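Local structure of CBS domain protein (Streptococcus pneumoniae serotype 4, 7LZG) at residues 27-32 and 50-55; 59-64 and 90-95. The protein is of unknown function but carries a pair of CBS domains, modules that in related proteins often bind adenine nucleotides and probably serve regulation. All blocks are in the same frame, centred on the assembly; numbering follows the deposited sequence.

Contact 1. Residues 27-32 and 50-55; sequences LAVLID and RVPVVT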
loop_
_atom_site.group_PDB
_atom_site.type_symbol
_atom_site.label_atom_id
_atom_site.label_comp_id
_atom_site.label_asym_id
_atom_site.label_seq_id
_atom_site.Cartn_x
_atom_site.Cartn_y
_atom_site.Cartn_z
ATOM N N LEU B 27 -8.400 -9.796 -11.513
ATOM C CA LEU B 27 -7.438 -8.706 -11.466
ATOM C C LEU B 27 -7.379 -8.000 -12.811
ATOM O O LEU B 27 -7.645 -8.597 -13.858
ATOM C CB LEU B 27 -6.035 -9.205 -11.106
ATOM C CG LEU B 27 -5.779 -9.661 -9.673
ATOM C CD1 LEU B 27 -4.508 -10.483 -9.628
ATOM C CD2 LEU B 27 -5.679 -8.459 -8.750
ATOM N N ALA B 28 -7.018 -6.723 -12.770
ATOM C CA ALA B 28 -6.697 -5.971 -13.975
ATOM C C ALA B 28 -5.189 -6.019 -14.182
ATOM O O ALA B 28 -4.427 -5.563 -13.323
ATOM C CB ALA B 28 -7.189 -4.528 -13.868
ATOM N N VAL B 29 -4.759 -6.590 -15.305
ATOM C CA VAL B 29 -3.346 -6.675 -15.645
ATOM C C VAL B 29 -3.099 -5.846 -16.902
ATOM O O VAL B 29 -4.028 -5.413 -17.582
ATOM C CB VAL B 29 -2.874 -8.130 -15.843
ATOM C CG1 VAL B 29 -3.294 -8.990 -14.662
ATOM C CG2 VAL B 29 -3.412 -8.696 -17.143
ATOM N N LEU B 30 -1.821 -5.627 -17.200
ATOM C CA LEU B 30 -1.404 -4.840 -18.351
ATOM C C LEU B 30 -0.427 -5.642 -19.197
ATOM O O LEU B 30 0.466 -6.307 -18.664
ATOM C CB LEU B 30 -0.752 -3.518 -17.917
ATOM C CG LEU B 30 -1.647 -2.464 -17.262
ATOM C CD1 LEU B 30 -0.825 -1.275 -16.784
ATOM C CD2 LEU B 30 -2.729 -2.012 -18.228
ATOM N N ILE B 31 -0.604 -5.578 -20.520
ATOM C CA ILE B 31 0.375 -6.166 -21.426
ATOM C C ILE B 31 1.632 -5.307 -21.435
ATOM O O ILE B 31 1.576 -4.076 -21.323
ATOM C CB ILE B 31 -0.191 -6.317 -22.850
ATOM C CG1 ILE B 31 -1.044 -5.102 -23.222
ATOM C CG2 ILE B 31 -0.960 -7.622 -22.989
ATOM C CD1 ILE B 31 -1.553 -5.129 -24.647
ATOM N N ASP B 32 2.783 -5.965 -21.580
ATOM C CA ASP B 32 4.053 -5.248 -21.566
ATOM C C ASP B 32 4.213 -4.319 -22.764
ATOM O O ASP B 32 5.081 -3.440 -22.736
ATOM C CB ASP B 32 5.216 -6.241 -21.508
ATOM C CG ASP B 32 5.141 -7.300 -22.594
ATOM O OD1 ASP B 32 4.130 -7.337 -23.327
ATOM O OD2 ASP B 32 6.099 -8.096 -22.710
ATOM N N ARG B 50 -0.036 -0.822 -7.504
ATOM C CA ARG B 50 0.770 -1.605 -8.429
ATOM C C ARG B 50 -0.106 -2.638 -9.118
ATOM O O ARG B 50 -0.965 -3.259 -8.484
ATOM C CB ARG B 50 1.929 -2.308 -7.714
ATOM C CG ARG B 50 2.727 -1.408 -6.793
ATOM C CD ARG B 50 4.092 -1.998 -6.503
ATOM N NE ARG B 50 4.903 -2.096 -7.710
ATOM C CZ ARG B 50 5.653 -1.112 -8.189
ATOM N NH1 ARG B 50 5.715 0.066 -7.588
ATOM N NH2 ARG B 50 6.358 -1.314 -9.298
ATOM N N VAL B 51 0.113 -2.816 -10.416
ATOM C CA VAL B 51 -0.588 -3.846 -11.177
ATOM C C VAL B 51 0.446 -4.754 -11.832
ATOM O O VAL B 51 1.531 -4.288 -12.210
ATOM C CB VAL B 51 -1.538 -3.233 -12.220
ATOM C CG1 VAL B 51 -2.598 -2.386 -11.535
ATOM C CG2 VAL B 51 -0.766 -2.414 -13.238
ATOM N N PRO B 52 0.170 -6.046 -11.969
ATOM C CA PRO B 52 1.132 -6.938 -12.619
ATOM C C PRO B 52 1.170 -6.705 -14.120
ATOM O O PRO B 52 0.224 -6.200 -14.728
ATOM C CB PRO B 52 0.600 -8.335 -12.286
ATOM C CG PRO B 52 -0.865 -8.129 -12.099
ATOM C CD PRO B 52 -1.025 -6.765 -11.494
ATOM N N VAL B 53 2.300 -7.079 -14.717
ATOM C CA VAL B 53 2.522 -6.947 -16.152
ATOM C C VAL B 53 2.775 -8.333 -16.722
ATOM O O VAL B 53 3.632 -9.070 -16.222
ATOM C CB VAL B 53 3.696 -6.003 -16.467
ATOM C CG1 VAL B 53 3.995 -6.011 -17.955
ATOM C CG2 VAL B 53 3.382 -4.595 -15.993
ATOM N N VAL B 54 2.026 -8.684 -17.766
ATOM C CA VAL B 54 2.134 -9.982 -18.414
ATOM C C VAL B 54 2.305 -9.771 -19.913
ATOM O O VAL B 54 2.080 -8.683 -20.444
ATOM C CB VAL B 54 0.912 -10.880 -18.128
ATOM C CG1 VAL B 54 0.797 -11.158 -16.638
ATOM C CG2 VAL B 54 -0.356 -10.228 -18.650
ATOM N N THR B 55 2.720 -10.835 -20.593
ATOM C CA THR B 55 2.856 -10.820 -22.043
ATOM C C THR B 55 1.502 -11.136 -22.676
ATOM O O THR B 55 0.475 -11.224 -21.996
ATOM C CB THR B 55 3.927 -11.811 -22.489
ATOM O OG1 THR B 55 3.455 -13.148 -22.284
ATOM C CG2 THR B 55 5.205 -11.612 -21.693
#
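In V29, chi1 of -50° sets CG1 anti to the carbonyl carbon and leaves CG2 between the backbone N and the carbonyl carbon, so the two methyls reach different neighbours on the facing strand. CG1 of V29 meets CG of P52 at 3.6 Å, while CG2 of V29 meets CG2 of V54 at 3.7 Å; both pairs cross at about a right angle. L30 has CG anti to its carbonyl carbon (chi1 -68°), and its CD1 leans obliquely on CG2 of V51, 3.7 Å away. Its bulk also rests on I88 and on L42 of helix 36-45, whereas P52 and V54 are packed against F127 of strand 127-132.

The backbones illustrate parallel pairing. L30 stands beside V53 but bonds to the residues before and after it: L30 N donates to P52 O at 3.3 Å, and V54 N donates to L30 O at 3.0 Å with a fairly straight N-H...O angle of 162°. Both donors lie in the plane of the carbonyl they address. D32 N prolongs the series with a weak bond to V54 O, also 3.0 Å. Two CA-H...O contacts join in, from V53 CA to L30 O at 3.3 Å and from I31 CA to V54 O at 3.2 Å.

P52 has no N-H, and its CD lies toward A28 O without a bond, so the pairing begins with P52 O. The chemistry implies a short parallel pairing, held by three backbone bonds (one of them weak), that closes the beta-alpha-beta unit of strand 30-31, helix 36-45 and strand 50-54, with apolar carbons on both faces.

Contact 2. Residues 59-64 and 90-95; sequences QFVGTI and HMTKTD
M91, a selenomethionine, opens the approach: with CG held between the backbone N and the carbonyl carbon (chi1 66°), that CG lies 3.8 Å from CD1 of I64, the two side chains crossing obliquely, and the bent remainder runs toward I69 and Y72 of helix 66-76. At T92 the methyl and the hydroxyl divide the work. CG2, anti to the backbone N, sits 3.6 Å from T63 O and close to the G62 carbonyl carbon, while OG1 donates a hydrogen bond to I88 O, which would help fix the rotation of the side chain.

K93 supplies the polar link through its backbone. K93 N donates to T63 O at 2.9 Å, nearly along the C=O axis although the angle at the hydrogen is 145°. In return T63 N gives a weak bond of 3.3 Å to K93 O, completing a single antiparallel hydrogen-bonded pair. K93 O also receives a CA-H...O contact from G62 CA at 3.5 Å, and the long side chain extends away from the strand. With no side chain on G62, the backbones come close at T94, where the CA atoms of G62 and T94 are 4.6 Å apart. CG2 of T94 then touches V61 O at 3.5 Å and lies alongside CG1 of V61.

V61 and G62 together face V53, a classic beta bulge. The bulged strand 60-65, third and last strand of the beta-alpha-beta-beta-alpha unit of a CBS domain and followed by helix 66-76, thus gains a brief antiparallel partner from the loop leading on to helix 105-111.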
loop_
_atom_site.group_PDB
_atom_site.type_symbol
_atom_site.label_atom_id
_atom_site.label_comp_id
_atom_site.label_asym_id
_atom_site.label_seq_id
_atom_site.Cartn_x
_atom_site.Cartn_y
_atom_site.Cartn_z
ATOM N N GLN B 59 2.612 -14.549 -19.653
ATOM C CA GLN B 59 3.887 -14.717 -18.963
ATOM C C GLN B 59 4.141 -13.523 -18.052
ATOM O O GLN B 59 4.186 -12.380 -18.516
ATOM C CB GLN B 59 5.020 -14.874 -19.972
ATOM C CG GLN B 59 5.128 -16.262 -20.580
ATOM C CD GLN B 59 5.833 -17.245 -19.666
ATOM O OE1 GLN B 59 6.616 -16.854 -18.799
ATOM N NE2 GLN B 59 5.559 -18.530 -19.855
ATOM N N PHE B 60 4.307 -13.786 -16.758
ATOM C CA PHE B 60 4.498 -12.716 -15.787
ATOM C C PHE B 60 5.809 -11.989 -16.051
ATOM O O PHE B 60 6.886 -12.593 -16.002
ATOM C CB PHE B 60 4.475 -13.277 -14.367
ATOM C CG PHE B 60 4.794 -12.258 -13.310
ATOM C CD1 PHE B 60 3.833 -11.354 -12.889
ATOM C CD2 PHE B 60 6.054 -12.204 -12.738
ATOM C CE1 PHE B 60 4.122 -10.415 -11.919
ATOM C CE2 PHE B 60 6.351 -11.266 -11.765
ATOM C CZ PHE B 60 5.383 -10.372 -11.354
ATOM N N VAL B 61 5.719 -10.691 -16.330
ATOM C CA VAL B 61 6.902 -9.863 -16.529
ATOM C C VAL B 61 7.314 -9.174 -15.238
ATOM O O VAL B 61 8.478 -9.223 -14.833
ATOM C CB VAL B 61 6.644 -8.837 -17.652
ATOM C CG1 VAL B 61 7.910 -8.052 -17.959
ATOM C CG2 VAL B 61 6.119 -9.532 -18.895
ATOM N N GLY B 62 6.362 -8.527 -14.576
ATOM C CA GLY B 62 6.648 -7.825 -13.344
ATOM C C GLY B 62 5.456 -6.988 -12.930
ATOM O O GLY B 62 4.349 -7.147 -13.449
ATOM N N THR B 63 5.704 -6.095 -11.979
ATOM C CA THR B 63 4.706 -5.148 -11.510
ATOM C C THR B 63 5.111 -3.738 -11.916
ATOM O O THR B 63 6.295 -3.444 -12.095
ATOM C CB THR B 63 4.537 -5.220 -9.991
ATOM O OG1 THR B 63 5.780 -4.894 -9.356
ATOM C CG2 THR B 63 4.109 -6.616 -9.570
ATOM N N ILE B 64 4.116 -2.865 -12.060
ATOM C CA ILE B 64 4.359 -1.488 -12.462
ATOM C C ILE B 64 3.440 -0.566 -11.673
ATOM O O ILE B 64 2.320 -0.932 -11.305
ATOM C CB ILE B 64 4.169 -1.291 -13.984
ATOM C CG1 ILE B 64 4.766 0.044 -14.431
ATOM C CG2 ILE B 64 2.697 -1.381 -14.364
ATOM C CD1 ILE B 64 4.689 0.281 -15.916
ATOM N N HIS B 90 9.801 -1.475 -20.571
ATOM C CA HIS B 90 11.063 -0.782 -20.348
ATOM C C HIS B 90 11.130 -0.104 -18.988
ATOM O O HIS B 90 12.204 0.375 -18.606
ATOM C CB HIS B 90 11.298 0.246 -21.456
ATOM C CG HIS B 90 11.517 -0.361 -22.806
ATOM N ND1 HIS B 90 12.333 -1.453 -23.006
ATOM C CD2 HIS B 90 11.020 -0.034 -24.022
ATOM C CE1 HIS B 90 12.333 -1.770 -24.289
ATOM N NE2 HIS B 90 11.545 -0.926 -24.927
HETATM N N MSE B 91 10.025 -0.053 -18.252
HETATM C CA MSE B 91 10.014 0.551 -16.927
HETATM C C MSE B 91 9.293 -0.343 -15.931
HETATM O O MSE B 91 9.066 0.041 -14.784
HETATM C CB MSE B 91 9.354 1.927 -16.971
HETATM C CG MSE B 91 7.879 1.892 -17.316
HETATM SE SE MSE B 91 7.348 3.478 -18.308
HETATM C CE MSE B 91 8.356 3.138 -19.943
ATOM N N THR B 92 8.924 -1.538 -16.380
ATOM C CA THR B 92 8.312 -2.511 -15.489
ATOM C C THR B 92 9.354 -3.038 -14.512
ATOM O O THR B 92 10.484 -3.348 -14.902
ATOM C CB THR B 92 7.701 -3.656 -16.295
ATOM O OG1 THR B 92 6.731 -3.130 -17.208
ATOM C CG2 THR B 92 7.026 -4.658 -15.375
ATOM N N LYS B 93 8.983 -3.118 -13.238
ATOM C CA LYS B 93 9.892 -3.607 -12.205
ATOM C C LYS B 93 9.924 -5.127 -12.276
ATOM O O LYS B 93 9.017 -5.806 -11.791
ATOM C CB LYS B 93 9.461 -3.121 -10.827
ATOM C CG LYS B 93 10.448 -3.460 -9.719
ATOM C CD LYS B 93 9.946 -2.984 -8.366
ATOM C CE LYS B 93 10.884 -3.409 -7.245
ATOM N NZ LYS B 93 10.355 -3.028 -5.905
ATOM N N THR B 94 10.969 -5.664 -12.897
ATOM C CA THR B 94 11.166 -7.103 -12.970
ATOM C C THR B 94 11.916 -7.657 -11.767
ATOM O O THR B 94 11.962 -8.880 -11.591
ATOM C CB THR B 94 11.917 -7.467 -14.256
ATOM O OG1 THR B 94 13.185 -6.801 -14.275
ATOM C CG2 THR B 94 11.111 -7.041 -15.475
ATOM N N ASP B 95 12.494 -6.791 -10.934
ATOM C CA ASP B 95 13.236 -7.223 -9.749
ATOM C C ASP B 95 12.298 -7.238 -8.540
ATOM O O ASP B 95 12.412 -6.447 -7.601
ATOM C CB ASP B 95 14.442 -6.320 -9.520
ATOM C CG ASP B 95 15.343 -6.819 -8.406
ATOM O OD1 ASP B 95 16.024 -7.847 -8.605
ATOM O OD2 ASP B 95 15.369 -6.183 -7.332
#

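Overall arrangement
Contact 1 and contact 2 lie 8 Å apart between centres, on the same side of the chain's centre, and follow in series: 27-32 with 50-55 is complete before 59-64 meets 90-95. Both reach the same mixed sheet, ordered 30-31, 50-54, 60-65, contact 2 through strand 60-65 only. Strand 50-54 is the middle member, pairing in parallel with 30-31 and antiparallel with 60-65, where V53 makes probable backbone hydrogen bonds to V61 and G62. Contact 1 is internal to the first CBS domain and closes its beta-alpha-beta part. Contact 2 alone joins that domain's other outer strand to the chain that continues into the second CBS repeat, and so probably helps link the two.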